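Local coordinates for protein peptidyl-prolyl cis-trans isomerase ([Pseudomonas syringae] pv. tomato str. DC3000, PDB 5XB0) that probably catalyses the cis-trans isomerisation of peptide bonds preceding proline in proteins, through this C-terminal FKBP-type domain, at residues 15-20 and 32-37. Residues are numbered along the deposited sequence; the frame is centred on the assembly and turned at random.
Sequences TFMAGE and GILMTE
M17 and E20, one helical turn apart, face L34 at the start of strand 34-37, and the backbones come closest at E20 and L34, whose CA atoms lie 7.5 Å apart. No hydrogen bond joins the two segments. The contact is van der Waals in kind and rests on L34. Its CD1 methyl lies against the helix and touches three groups there. It lies 3.5 Å from the carbonyl O of M17, 3.7 Å from CE of M17 and 3.7 Å from CB of E20. The M17 side chain comes across that of L34 at a slant. Its first bend sets CG beside the backbone N (chi1 -68°), and two further turns at chi2 and chi3 fold the thioether round, bringing the CE methyl over to the strand side. There CE also meets the carbonyl O of G32, at 3.6 Å. E20 gives only its aliphatic base to L34. With chi1 at -64°, its CG lies over one face of the F16 ring, toward the rim; the bend at chi2 then turns the carboxylate. Salt bridges to K23 and R98 hold that group and probably keep it charged although the residue is buried. The contact joins the C-terminal end of helix 6-21 to the antiparallel sheet of the FKBP domain. Strand 34-37 pairs with strand 96-101, where L34 bonds to V100 through the backbone. F16 and M17 also touch V100, and P121 in a loop, so this end of the helix lies against both strands.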
ATOM      1  N   THR A  15      -6.806 -15.028   2.957  1.00 15.92           N
ATOM      2  CA  THR A  15      -5.726 -15.889   3.443  1.00 17.46           C
ATOM      3  C   THR A  15      -4.369 -15.239   3.181  1.00 19.16           C
ATOM      4  O   THR A  15      -3.450 -15.372   3.989  1.00 17.42           O
ATOM      5  CB  THR A  15      -5.754 -17.313   2.818  1.00 21.53           C
ATOM      6  OG1 THR A  15      -5.590 -17.244   1.398  1.00 23.55           O
ATOM      7  CG2 THR A  15      -7.057 -17.997   3.124  1.00 21.81           C
ATOM      8  N   PHE A  16      -4.245 -14.514   2.074  1.00 16.06           N
ATOM      9  CA  PHE A  16      -3.016 -13.762   1.836  1.00 16.95           C
ATOM     10  C   PHE A  16      -2.809 -12.723   2.937  1.00 18.53           C
ATOM     11  O   PHE A  16      -1.718 -12.616   3.517  1.00 15.90           O
ATOM     12  CB  PHE A  16      -3.045 -13.078   0.464  1.00 16.17           C
ATOM     13  CG  PHE A  16      -1.799 -12.284   0.160  1.00 16.45           C
ATOM     14  CD1 PHE A  16      -0.653 -12.916  -0.295  1.00 16.17           C
ATOM     15  CD2 PHE A  16      -1.772 -10.912   0.346  1.00 15.79           C
ATOM     16  CE1 PHE A  16       0.491 -12.188  -0.572  1.00 19.70           C
ATOM     17  CE2 PHE A  16      -0.636 -10.187   0.085  1.00 16.82           C
ATOM     18  CZ  PHE A  16       0.501 -10.819  -0.377  1.00 16.50           C
ATOM     19  N   MET A  17      -3.851 -11.945   3.217  1.00 14.28           N
ATOM     20  CA  MET A  17      -3.743 -10.897   4.220  1.00 16.41           C
ATOM     21  C   MET A  17      -3.474 -11.474   5.603  1.00 15.19           C
ATOM     22  O   MET A  17      -2.651 -10.944   6.338  1.00 15.43           O
ATOM     23  CB  MET A  17      -5.010 -10.031   4.252  1.00 16.32           C
ATOM     24  CG  MET A  17      -5.225  -9.176   3.009  1.00 16.28           C
ATOM     25  SD  MET A  17      -3.873  -8.031   2.631  1.00 15.66           S
ATOM     26  CE  MET A  17      -3.883  -6.963   4.079  1.00 16.48           C
ATOM     27  N   ALA A  18      -4.140 -12.569   5.955  1.00 15.57           N
ATOM     28  CA  ALA A  18      -3.937 -13.147   7.277  1.00 17.42           C
ATOM     29  C   ALA A  18      -2.509 -13.669   7.434  1.00 15.53           C
ATOM     30  O   ALA A  18      -1.933 -13.596   8.524  1.00 16.35           O
ATOM     31  CB  ALA A  18      -4.939 -14.257   7.541  1.00 18.18           C
ATOM     32  N   GLY A  19      -1.962 -14.209   6.350  1.00 15.17           N
ATOM     33  CA  GLY A  19      -0.614 -14.743   6.358  1.00 15.70           C
ATOM     34  C   GLY A  19       0.368 -13.613   6.611  1.00 16.54           C
ATOM     35  O   GLY A  19       1.264 -13.734   7.447  1.00 16.21           O
ATOM     36  N   GLU A  20       0.185 -12.504   5.903  1.00 14.11           N
ATOM     37  CA  GLU A  20       1.093 -11.363   6.066  1.00 15.05           C
ATOM     38  C   GLU A  20       0.978 -10.774   7.472  1.00 19.59           C
ATOM     39  O   GLU A  20       1.979 -10.353   8.062  1.00 19.56           O
ATOM     40  CB  GLU A  20       0.819 -10.285   5.012  1.00 14.82           C
ATOM     41  CG  GLU A  20       1.087 -10.729   3.561  1.00 18.72           C
ATOM     42  CD  GLU A  20       2.531 -11.121   3.320  1.00 27.17           C
ATOM     43  OE1 GLU A  20       3.424 -10.339   3.723  1.00 21.91           O
ATOM     44  OE2 GLU A  20       2.764 -12.219   2.747  1.00 25.78           O
ATOM     45  N   GLY A  32      -6.917  -2.188   8.188  1.00 15.47           N
ATOM     46  CA  GLY A  32      -6.342  -3.453   7.759  1.00 16.27           C
ATOM     47  C   GLY A  32      -5.019  -3.381   7.004  1.00 14.65           C
ATOM     48  O   GLY A  32      -4.518  -4.412   6.561  1.00 16.48           O
ATOM     49  N   ILE A  33      -4.452  -2.191   6.855  1.00 14.83           N
ATOM     50  CA  ILE A  33      -3.146  -2.060   6.210  1.00 14.16           C
ATOM     51  C   ILE A  33      -2.073  -2.633   7.131  1.00 14.05           C
ATOM     52  O   ILE A  33      -2.073  -2.365   8.339  1.00 17.23           O
ATOM     53  CB  ILE A  33      -2.809  -0.585   5.848  1.00 14.19           C
ATOM     54  CG1 ILE A  33      -3.610  -0.126   4.629  1.00 19.10           C
ATOM     55  CG2 ILE A  33      -1.327  -0.441   5.487  1.00 15.33           C
ATOM     56  CD1 ILE A  33      -5.065   0.131   4.874  1.00 18.63           C
ATOM     57  N   LEU A  34      -1.169  -3.430   6.563  1.00 13.60           N
ATOM     58  CA  LEU A  34      -0.111  -4.080   7.331  1.00 12.15           C
ATOM     59  C   LEU A  34       1.243  -3.485   6.998  1.00 16.96           C
ATOM     60  O   LEU A  34       1.636  -3.445   5.836  1.00 19.43           O
ATOM     61  CB  LEU A  34      -0.088  -5.579   7.049  1.00 12.76           C
ATOM     62  CG  LEU A  34      -1.431  -6.294   7.174  1.00 13.26           C
ATOM     63  CD1 LEU A  34      -1.348  -7.721   6.623  1.00 17.17           C
ATOM     64  CD2 LEU A  34      -1.892  -6.316   8.629  1.00 14.20           C
ATOM     65  N   MET A  35       1.964  -3.056   8.024  1.00 12.30           N
ATOM     66  CA  MET A  35       3.225  -2.370   7.827  1.00 13.25           C
ATOM     67  C   MET A  35       4.381  -3.148   8.432  1.00 14.72           C
ATOM     68  O   MET A  35       4.297  -3.669   9.560  1.00 14.89           O
ATOM     69  CB  MET A  35       3.161  -0.966   8.446  1.00 14.23           C
ATOM     70  CG  MET A  35       4.413  -0.118   8.239  1.00 15.24           C
ATOM     71  SD  MET A  35       5.699  -0.363   9.485  1.00 17.80           S
ATOM     72  CE  MET A  35       5.015   0.565  10.855  1.00 19.49           C
ATOM     73  N   THR A  36       5.469  -3.213   7.681  1.00 12.04           N
ATOM     74  CA  THR A  36       6.738  -3.700   8.196  1.00 12.35           C
ATOM     75  C   THR A  36       7.782  -2.609   7.997  1.00 14.66           C
ATOM     76  O   THR A  36       7.893  -2.068   6.903  1.00 15.71           O
ATOM     77  CB  THR A  36       7.191  -4.977   7.480  1.00 14.80           C
ATOM     78  OG1 THR A  36       6.121  -5.933   7.469  1.00 16.71           O
ATOM     79  CG2 THR A  36       8.407  -5.580   8.186  1.00 18.55           C
ATOM     80  N   GLU A  37       8.546  -2.283   9.036  1.00 15.95           N
ATOM     81  CA  GLU A  37       9.524  -1.210   8.910  1.00 14.87           C
ATOM     82  C   GLU A  37      10.869  -1.745   8.473  1.00 14.41           C
ATOM     83  O   GLU A  37      11.476  -2.565   9.166  1.00 19.09           O
ATOM     84  CB  GLU A  37       9.664  -0.458  10.232  1.00 14.96           C
ATOM     85  CG  GLU A  37      10.652   0.687  10.204  1.00 13.57           C
ATOM     86  CD  GLU A  37      10.414   1.652  11.350  1.00 20.69           C
ATOM     87  OE1 GLU A  37      11.068   1.479  12.401  1.00 23.88           O
ATOM     88  OE2 GLU A  37       9.549   2.549  11.213  1.00 20.42           O
TER